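Local coordinates for 457aa long hypothetical protein (PDB 2CSU) that is of unassigned function but combines a CoA-binding domain of Rossmann type with two domains related to succinyl-CoA ligases, at residues 26-31 with 39-44; 355-360 with 397-402; 392-397 with 420-425. All blocks are in the same frame, centred on the assembly; numbering follows the deposited sequence.

Contact 1: residues 26-31 with 39-44; sequences EVFKNL and VYPVNI
F28 lays one face of its ring over the pyrrolidine of P41. CB of P41 stands 3.8 Å from the centroid of the F28 ring, 23° off the ring normal and displaced toward the rim, which makes a CH-pi contact; CD of P41 keeps to the CZ end of the same ring, 3.7 Å from F28 CZ. The ring reaches the strand because CG of F28 is anti to the backbone N (chi1 -169°). At its CE1 corner it also meets V39, whose CG1 approaches F28 CE1 obliquely at 3.6 Å, the two side chains pointing opposite ways where they pass. The same CG1 lies 3.8 Å from CB of L31, while CG2 of V39 rests 3.6 Å from the carbonyl O of L31. One valine thus fills the angle between two helix residues a turn apart. V52 of strand 52-53 touches both F28 and P41, and V13 of strand 10-14, in the parallel sheet, touches L31 and V39. Helix and strand run nearly antiparallel, at 161°, with axes 9.5 Å apart. This is the helix-to-second-strand half of a beta-alpha-beta crossover (10-14, 23-31, 38-42), the opening unit of a Rossmann-type domain.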
loop_
_atom_site.group_PDB
_atom_site.type_symbol
_atom_site.label_atom_id
_atom_site.label_comp_id
_atom_site.label_asym_id
_atom_site.label_seq_id
_atom_site.Cartn_x
_atom_site.Cartn_y
_atom_site.Cartn_z
ATOM N N GLU A 26 -2.281 -28.207 9.510
ATOM C CA GLU A 26 -1.645 -26.899 9.640
ATOM C C GLU A 26 -1.651 -26.381 11.075
ATOM O O GLU A 26 -0.719 -25.704 11.511
ATOM C CB GLU A 26 -2.351 -25.870 8.750
ATOM C CG GLU A 26 -2.278 -26.104 7.250
ATOM C CD GLU A 26 -0.854 -26.158 6.719
ATOM O OE1 GLU A 26 0.018 -25.423 7.244
ATOM O OE2 GLU A 26 -0.616 -26.926 5.756
ATOM N N VAL A 27 -2.717 -26.675 11.807
ATOM C CA VAL A 27 -2.814 -26.206 13.172
ATOM C C VAL A 27 -1.734 -26.855 14.041
ATOM O O VAL A 27 -1.037 -26.169 14.802
ATOM C CB VAL A 27 -4.205 -26.519 13.771
ATOM C CG1 VAL A 27 -4.231 -26.145 15.228
ATOM C CG2 VAL A 27 -5.295 -25.776 12.998
ATOM N N PHE A 28 -1.600 -28.176 13.943
ATOM C CA PHE A 28 -0.572 -28.794 14.766
ATOM C C PHE A 28 0.824 -28.372 14.308
ATOM O O PHE A 28 1.742 -28.173 15.094
ATOM C CB PHE A 28 -0.728 -30.312 14.652
ATOM C CG PHE A 28 0.127 -30.992 15.681
ATOM C CD1 PHE A 28 -0.148 -30.811 17.030
ATOM C CD2 PHE A 28 1.174 -31.805 15.281
ATOM C CE1 PHE A 28 0.629 -31.455 17.983
ATOM C CE2 PHE A 28 1.947 -32.449 16.244
ATOM C CZ PHE A 28 1.678 -32.278 17.596
ATOM N N LYS A 29 0.971 -28.273 12.974
ATOM C CA LYS A 29 2.242 -27.829 12.419
ATOM C C LYS A 29 2.653 -26.477 13.000
ATOM O O LYS A 29 3.786 -26.254 13.410
ATOM C CB LYS A 29 2.081 -27.709 10.904
ATOM C CG LYS A 29 3.044 -26.684 10.301
ATOM C CD LYS A 29 3.613 -27.141 8.958
ATOM C CE LYS A 29 2.985 -26.401 7.771
ATOM N NZ LYS A 29 2.444 -27.368 6.816
ATOM N N ASN A 30 1.689 -25.542 12.989
ATOM C CA ASN A 30 1.973 -24.218 13.525
ATOM C C ASN A 30 2.264 -24.273 15.025
ATOM O O ASN A 30 3.058 -23.506 15.554
ATOM C CB ASN A 30 0.761 -23.326 13.258
ATOM C CG ASN A 30 0.701 -22.991 11.790
ATOM O OD1 ASN A 30 1.705 -22.692 11.152
ATOM N ND2 ASN A 30 -0.527 -23.032 11.251
ATOM N N LEU A 31 1.596 -25.144 15.773
ATOM C CA LEU A 31 1.809 -25.186 17.213
ATOM C C LEU A 31 3.104 -25.878 17.623
ATOM O O LEU A 31 3.431 -25.931 18.813
ATOM C CB LEU A 31 0.610 -25.850 17.909
ATOM C CG LEU A 31 -0.655 -24.979 17.848
ATOM C CD1 LEU A 31 -1.828 -25.680 18.514
ATOM C CD2 LEU A 31 -0.366 -23.645 18.530
ATOM N N VAL A 39 2.081 -29.202 23.751
ATOM C CA VAL A 39 1.051 -29.367 22.734
ATOM C C VAL A 39 0.916 -30.851 22.429
ATOM O O VAL A 39 1.902 -31.504 22.087
ATOM C CB VAL A 39 1.440 -28.627 21.438
ATOM C CG1 VAL A 39 0.329 -28.748 20.395
ATOM C CG2 VAL A 39 1.730 -27.167 21.757
ATOM N N TYR A 40 -0.300 -31.377 22.563
ATOM C CA TYR A 40 -0.570 -32.796 22.318
ATOM C C TYR A 40 -1.495 -33.012 21.124
ATOM O O TYR A 40 -2.544 -32.390 21.032
ATOM C CB TYR A 40 -1.235 -33.429 23.546
ATOM C CG TYR A 40 -0.496 -33.226 24.841
ATOM C CD1 TYR A 40 0.418 -34.175 25.306
ATOM C CD2 TYR A 40 -0.697 -32.072 25.601
ATOM C CE1 TYR A 40 1.111 -33.978 26.498
ATOM C CE2 TYR A 40 -0.009 -31.864 26.792
ATOM C CZ TYR A 40 0.893 -32.818 27.234
ATOM O OH TYR A 40 1.583 -32.602 28.409
ATOM N N PRO A 41 -1.116 -33.898 20.196
ATOM C CA PRO A 41 -1.973 -34.151 19.033
ATOM C C PRO A 41 -3.009 -35.223 19.361
ATOM O O PRO A 41 -2.655 -36.329 19.790
ATOM C CB PRO A 41 -0.984 -34.628 17.981
ATOM C CG PRO A 41 0.003 -35.434 18.818
ATOM C CD PRO A 41 0.200 -34.558 20.046
ATOM N N VAL A 42 -4.282 -34.904 19.161
ATOM C CA VAL A 42 -5.354 -35.856 19.435
ATOM C C VAL A 42 -6.024 -36.274 18.151
ATOM O O VAL A 42 -6.683 -35.472 17.497
ATOM C CB VAL A 42 -6.436 -35.268 20.364
ATOM C CG1 VAL A 42 -7.636 -36.209 20.422
ATOM C CG2 VAL A 42 -5.870 -35.051 21.762
ATOM N N ASN A 43 -5.862 -37.540 17.790
ATOM C CA ASN A 43 -6.430 -38.093 16.564
ATOM C C ASN A 43 -6.936 -39.522 16.782
ATOM O O ASN A 43 -6.325 -40.333 17.465
ATOM C CB ASN A 43 -5.361 -38.070 15.471
ATOM C CG ASN A 43 -5.997 -38.387 14.144
ATOM O OD1 ASN A 43 -6.536 -39.467 13.927
ATOM N ND2 ASN A 43 -5.964 -37.387 13.245
ATOM N N ILE A 44 -8.115 -39.806 16.200
ATOM C CA ILE A 44 -8.801 -41.048 16.540
ATOM C C ILE A 44 -8.093 -42.314 16.039
ATOM O O ILE A 44 -8.163 -43.372 16.649
ATOM C CB ILE A 44 -10.240 -40.984 16.017
ATOM C CG1 ILE A 44 -10.277 -41.098 14.491
ATOM C CG2 ILE A 44 -10.877 -39.637 16.410
ATOM C CD1 ILE A 44 -11.707 -41.204 13.955
#

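Contact 2: residues 355-360 with 397-402; sequences DYYRTA and VKEVNN
Y357 reaches across to E399 through its phenol oxygen, in a contact that joins two neighbouring helices at a single polar point. Along 355-360, D355 comes first and works within its own helix: its carbonyl O accepts both the backbone N of T359 and the hydroxyl OG1 of T359, each at 3.0 Å and from opposite faces of the carbonyl plane. Y356 turns to the interior, where its ring meets that of H389. Y357 follows. Its CB does not head for the other helix, but with CG anti to the backbone N (chi1 156°) the length of the ring carries OH over to the glutamate. OH donates to OE2 of E399 at 2.7 Å, meeting that oxygen on its syn side and 35° out of the carboxylate plane. OE2 sits at the edge of the ring, near its plane, and the ring and carboxylate planes are turned 73° apart. K361 hydrogen-bonds to the same OH and forms a weak, long ion pair with OE1 of E399, so the lysine would be expected to steady the carboxylate's negative charge. R395 adds a cation-pi contact to the Y357 ring. At the end of the segment A360 turns its methyl toward the partner helix and touches A396. Helix 353-365 lies beside helix 388-400, with the tyrosine-glutamate bond near the latter's C-terminal end; T359 packs on L331 and F334 of helix 325-334, and the OH of Y356 is hydrogen-bonded to the carbonyl of I375 on strand 371-377, which sets the helix against the sheet.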
loop_
_atom_site.group_PDB
_atom_site.type_symbol
_atom_site.label_atom_id
_atom_site.label_comp_id
_atom_site.label_asym_id
_atom_site.label_seq_id
_atom_site.Cartn_x
_atom_site.Cartn_y
_atom_site.Cartn_z
ATOM N N ASP A 355 21.980 16.387 9.110
ATOM C CA ASP A 355 20.923 17.380 8.953
ATOM C C ASP A 355 19.619 16.923 9.608
ATOM O O ASP A 355 18.900 17.690 10.232
ATOM C CB ASP A 355 20.699 17.612 7.457
ATOM C CG ASP A 355 21.912 18.310 6.856
ATOM O OD1 ASP A 355 22.325 17.902 5.769
ATOM O OD2 ASP A 355 22.406 19.260 7.456
ATOM N N TYR A 356 19.298 15.631 9.401
ATOM C CA TYR A 356 18.093 15.083 10.015
ATOM C C TYR A 356 18.180 15.112 11.545
ATOM O O TYR A 356 17.238 15.448 12.245
ATOM C CB TYR A 356 17.913 13.643 9.526
ATOM C CG TYR A 356 17.011 13.611 8.340
ATOM C CD1 TYR A 356 17.517 13.901 7.076
ATOM C CD2 TYR A 356 15.668 13.259 8.481
ATOM C CE1 TYR A 356 16.694 13.830 5.961
ATOM C CE2 TYR A 356 14.841 13.196 7.366
ATOM C CZ TYR A 356 15.349 13.486 6.112
ATOM O OH TYR A 356 14.539 13.410 4.994
ATOM N N TYR A 357 19.357 14.705 12.063
ATOM C CA TYR A 357 19.558 14.735 13.511
ATOM C C TYR A 357 19.312 16.134 14.078
ATOM O O TYR A 357 18.510 16.335 14.980
ATOM C CB TYR A 357 20.999 14.299 13.802
ATOM C CG TYR A 357 21.455 14.824 15.122
ATOM C CD1 TYR A 357 20.902 14.325 16.299
ATOM C CD2 TYR A 357 22.469 15.782 15.191
ATOM C CE1 TYR A 357 21.361 14.771 17.530
ATOM C CE2 TYR A 357 22.922 16.236 16.422
ATOM C CZ TYR A 357 22.366 15.738 17.588
ATOM O OH TYR A 357 22.780 16.216 18.816
ATOM N N ARG A 358 20.026 17.123 13.556
ATOM C CA ARG A 358 19.906 18.479 14.067
ATOM C C ARG A 358 18.498 19.054 13.974
ATOM O O ARG A 358 17.978 19.593 14.950
ATOM C CB ARG A 358 20.884 19.409 13.339
ATOM C CG ARG A 358 22.338 19.208 13.742
ATOM C CD ARG A 358 23.252 20.156 12.975
ATOM N NE ARG A 358 23.417 21.448 13.644
ATOM C CZ ARG A 358 24.237 22.402 13.207
ATOM N NH1 ARG A 358 24.948 22.201 12.103
ATOM N NH2 ARG A 358 24.362 23.545 13.873
ATOM N N THR A 359 17.886 18.944 12.801
ATOM C CA THR A 359 16.540 19.476 12.606
ATOM C C THR A 359 15.497 18.824 13.530
ATOM O O THR A 359 14.637 19.510 14.088
ATOM C CB THR A 359 16.088 19.304 11.141
ATOM O OG1 THR A 359 16.996 20.000 10.276
ATOM C CG2 THR A 359 14.695 19.869 10.952
ATOM N N ALA A 360 15.578 17.508 13.693
ATOM C CA ALA A 360 14.632 16.784 14.543
ATOM C C ALA A 360 14.769 17.237 15.995
ATOM O O ALA A 360 13.767 17.465 16.684
ATOM C CB ALA A 360 14.871 15.278 14.428
ATOM N N VAL A 397 15.746 11.702 18.752
ATOM C CA VAL A 397 14.691 11.333 19.702
ATOM C C VAL A 397 15.319 10.822 20.996
ATOM O O VAL A 397 14.903 11.186 22.104
ATOM C CB VAL A 397 13.770 10.215 19.129
ATOM C CG1 VAL A 397 12.771 9.760 20.199
ATOM C CG2 VAL A 397 13.027 10.722 17.885
ATOM N N LYS A 398 16.331 9.976 20.845
ATOM C CA LYS A 398 17.014 9.403 22.001
ATOM C C LYS A 398 17.719 10.466 22.857
ATOM O O LYS A 398 18.087 10.240 24.002
ATOM C CB LYS A 398 18.041 8.389 21.493
ATOM C CG LYS A 398 18.574 7.497 22.613
ATOM C CD LYS A 398 19.940 6.890 22.277
ATOM C CE LYS A 398 20.262 5.651 23.124
ATOM N NZ LYS A 398 20.863 4.626 22.277
ATOM N N GLU A 399 17.948 11.648 22.250
ATOM C CA GLU A 399 18.716 12.651 22.977
ATOM C C GLU A 399 17.806 13.578 23.790
ATOM O O GLU A 399 17.885 13.653 25.011
ATOM C CB GLU A 399 19.530 13.459 21.964
ATOM C CG GLU A 399 21.005 13.562 22.356
ATOM C CD GLU A 399 21.609 14.798 21.729
ATOM O OE1 GLU A 399 21.065 15.874 21.919
ATOM O OE2 GLU A 399 22.630 14.673 21.059
ATOM N N VAL A 400 16.946 14.326 23.068
ATOM C CA VAL A 400 16.028 15.228 23.760
ATOM C C VAL A 400 15.252 14.491 24.847
ATOM O O VAL A 400 14.996 14.998 25.932
ATOM C CB VAL A 400 15.046 15.811 22.741
ATOM C CG1 VAL A 400 14.107 16.795 23.437
ATOM C CG2 VAL A 400 15.818 16.550 21.665
ATOM N N ASN A 401 14.824 13.268 24.493
ATOM C CA ASN A 401 14.163 12.415 25.469
ATOM C C ASN A 401 12.992 13.094 26.167
ATOM O O ASN A 401 12.809 13.011 27.376
ATOM C CB ASN A 401 15.197 11.959 26.489
ATOM C CG ASN A 401 15.532 10.514 26.233
ATOM O OD1 ASN A 401 14.664 9.681 25.994
ATOM N ND2 ASN A 401 16.846 10.234 26.212
ATOM N N ASN A 402 12.202 13.828 25.369
ATOM C CA ASN A 402 10.907 14.225 25.879
ATOM C C ASN A 402 9.880 13.147 25.554
ATOM O O ASN A 402 10.209 12.016 25.220
ATOM C CB ASN A 402 10.496 15.561 25.258
ATOM C CG ASN A 402 10.514 15.463 23.757
ATOM O OD1 ASN A 402 10.298 14.406 23.174
ATOM N ND2 ASN A 402 10.723 16.627 23.117
#

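Contact 3: residues 392-397 with 420-425; sequences GIIRAV and KELLEK
I394 points its long branch straight at helix 420-424 and meets two consecutive leucines there. CG1 of I394 is anti to the carbonyl carbon (chi1 -67°), and with chi2 at -180° the chain is stretched to its full length, so that the terminal methyl leads. That methyl, CD1 of I394, comes to 3.7 Å from the branch-point CG of L422 and to 3.5 Å from the carbonyl O of the same residue. It therefore lodges against both the side chain and the backbone of L422. One carbon further back, CG1 of I394 faces the methyl CD2 of L423 at 4.0 Å. In both pairs the side chains cross at a slant.

Neither leucine aims its CB at the opposite helix, yet both side chains bend closer at their ends. CD2 of L423 touches a second residue as well, approaching CB of I393 at 4.3 Å, although the rest of I393 leads away toward Y356 of helix 353-365. L423 also packs on A408 and F410 of strand 406-411, while L422 touches E391.

The helices run side by side in nearly the same direction, 14° apart, with their axes 10.5 Å from each other and I394 opposite L423. Across this interface the side-chain contacts are all apolar, and the carbonyl O of L422, which CD1 of I394 approaches, accepts a hydrogen bond from ND2 of N426. Cohesion between the two segments thus rests on van der Waals contact between branched aliphatic side chains rather than on directed bonds.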
loop_
_atom_site.group_PDB
_atom_site.type_symbol
_atom_site.label_atom_id
_atom_site.label_comp_id
_atom_site.label_asym_id
_atom_site.label_seq_id
_atom_site.Cartn_x
_atom_site.Cartn_y
_atom_site.Cartn_z
ATOM N N GLY A 392 19.814 9.463 11.990
ATOM C CA GLY A 392 19.737 10.833 12.470
ATOM C C GLY A 392 18.449 11.125 13.229
ATOM O O GLY A 392 18.456 11.905 14.179
ATOM N N ILE A 393 17.343 10.513 12.819
ATOM C CA ILE A 393 16.058 10.726 13.496
ATOM C C ILE A 393 16.126 10.090 14.880
ATOM O O ILE A 393 15.797 10.698 15.907
ATOM C CB ILE A 393 14.880 10.021 12.758
ATOM C CG1 ILE A 393 14.674 10.612 11.361
ATOM C CG2 ILE A 393 13.609 10.120 13.606
ATOM C CD1 ILE A 393 14.310 12.031 11.367
ATOM N N ILE A 394 16.523 8.826 14.859
ATOM C CA ILE A 394 16.652 8.002 16.042
ATOM C C ILE A 394 17.569 8.643 17.076
ATOM O O ILE A 394 17.206 8.790 18.243
ATOM C CB ILE A 394 17.183 6.612 15.634
ATOM C CG1 ILE A 394 16.113 5.898 14.798
ATOM C CG2 ILE A 394 17.604 5.822 16.861
ATOM C CD1 ILE A 394 16.491 4.517 14.327
ATOM N N ARG A 395 18.752 9.041 16.635
ATOM C CA ARG A 395 19.718 9.663 17.529
ATOM C C ARG A 395 19.129 10.904 18.213
ATOM O O ARG A 395 19.356 11.136 19.404
ATOM C CB ARG A 395 20.971 10.027 16.727
ATOM C CG ARG A 395 22.120 10.571 17.541
ATOM C CD ARG A 395 23.182 11.116 16.620
ATOM N NE ARG A 395 24.056 12.056 17.308
ATOM C CZ ARG A 395 24.830 12.933 16.682
ATOM N NH1 ARG A 395 24.833 12.984 15.353
ATOM N NH2 ARG A 395 25.588 13.766 17.381
ATOM N N ALA A 396 18.359 11.699 17.468
ATOM C CA ALA A 396 17.750 12.905 18.031
ATOM C C ALA A 396 16.689 12.582 19.083
ATOM O O ALA A 396 16.720 13.132 20.184
ATOM C CB ALA A 396 17.144 13.764 16.918
ATOM N N VAL A 397 15.746 11.702 18.752
ATOM C CA VAL A 397 14.691 11.333 19.702
ATOM C C VAL A 397 15.319 10.822 20.996
ATOM O O VAL A 397 14.903 11.186 22.104
ATOM C CB VAL A 397 13.770 10.215 19.129
ATOM C CG1 VAL A 397 12.771 9.760 20.199
ATOM C CG2 VAL A 397 13.027 10.722 17.885
ATOM N N LYS A 420 13.346 1.802 7.257
ATOM C CA LYS A 420 12.109 1.517 7.984
ATOM C C LYS A 420 12.362 0.490 9.084
ATOM O O LYS A 420 12.016 0.712 10.246
ATOM C CB LYS A 420 11.017 0.980 7.046
ATOM C CG LYS A 420 9.696 0.741 7.777
ATOM C CD LYS A 420 8.605 0.180 6.893
ATOM C CE LYS A 420 7.412 -0.260 7.736
ATOM N NZ LYS A 420 6.123 -0.252 6.977
ATOM N N GLU A 421 12.962 -0.635 8.706
ATOM C CA GLU A 421 13.256 -1.700 9.659
ATOM C C GLU A 421 13.952 -1.120 10.881
ATOM O O GLU A 421 13.593 -1.433 12.018
ATOM C CB GLU A 421 14.125 -2.788 9.000
ATOM C CG GLU A 421 13.325 -3.761 8.121
ATOM C CD GLU A 421 14.188 -4.744 7.324
ATOM O OE1 GLU A 421 13.612 -5.541 6.544
ATOM O OE2 GLU A 421 15.430 -4.729 7.474
ATOM N N LEU A 422 14.925 -0.247 10.643
ATOM C CA LEU A 422 15.676 0.385 11.723
ATOM C C LEU A 422 14.821 1.320 12.575
ATOM O O LEU A 422 14.994 1.387 13.792
ATOM C CB LEU A 422 16.872 1.148 11.149
ATOM C CG LEU A 422 17.782 1.875 12.147
ATOM C CD1 LEU A 422 18.397 0.888 13.149
ATOM C CD2 LEU A 422 18.879 2.592 11.377
ATOM N N LEU A 423 13.921 2.066 11.938
ATOM C CA LEU A 423 13.040 2.964 12.685
ATOM C C LEU A 423 12.055 2.118 13.496
ATOM O O LEU A 423 11.884 2.327 14.702
ATOM C CB LEU A 423 12.270 3.882 11.730
ATOM C CG LEU A 423 13.120 4.886 10.948
ATOM C CD1 LEU A 423 12.390 5.352 9.704
ATOM C CD2 LEU A 423 13.464 6.057 11.855
ATOM N N GLU A 424 11.415 1.162 12.829
ATOM C CA GLU A 424 10.493 0.325 13.588
ATOM C C GLU A 424 11.190 -0.388 14.751
ATOM O O GLU A 424 10.604 -0.673 15.787
ATOM C CB GLU A 424 9.884 -0.702 12.634
ATOM C CG GLU A 424 9.130 -0.041 11.479
ATOM C CD GLU A 424 7.720 0.283 11.919
ATOM O OE1 GLU A 424 7.291 -0.234 12.940
ATOM O OE2 GLU A 424 7.056 1.052 11.227
ATOM N N LYS A 425 12.479 -0.710 14.536
ATOM C CA LYS A 425 13.232 -1.407 15.573
ATOM C C LYS A 425 13.469 -0.518 16.797
ATOM O O LYS A 425 13.925 -0.957 17.847
ATOM C CB LYS A 425 14.573 -1.845 14.980
ATOM C CG LYS A 425 15.555 -2.328 16.049
ATOM C CD LYS A 425 17.012 -2.218 15.590
ATOM C CE LYS A 425 17.642 -3.584 15.295
ATOM N NZ LYS A 425 19.093 -3.504 15.467
#

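How the contacts relate
From the N terminus, contact 1 closes first: a short loop brings strand 38-42 back against helix 23-31 in the CoA-binding domain. Contacts 2 and 3 follow much later, both in the ligase-CoA domain, and their segments alternate along the chain, so the loops they close cross rather than nest. V397 belongs to both, and helix 388-400 is the shared element, with helix 353-365 on it through contact 2 and helix 417-424 through contact 3. The centres of contacts 2 and 3 lie about 10 Å apart. Contact 1 is remote, its centre about 49 Å from that of contact 2 and about 40 Å from that of contact 3.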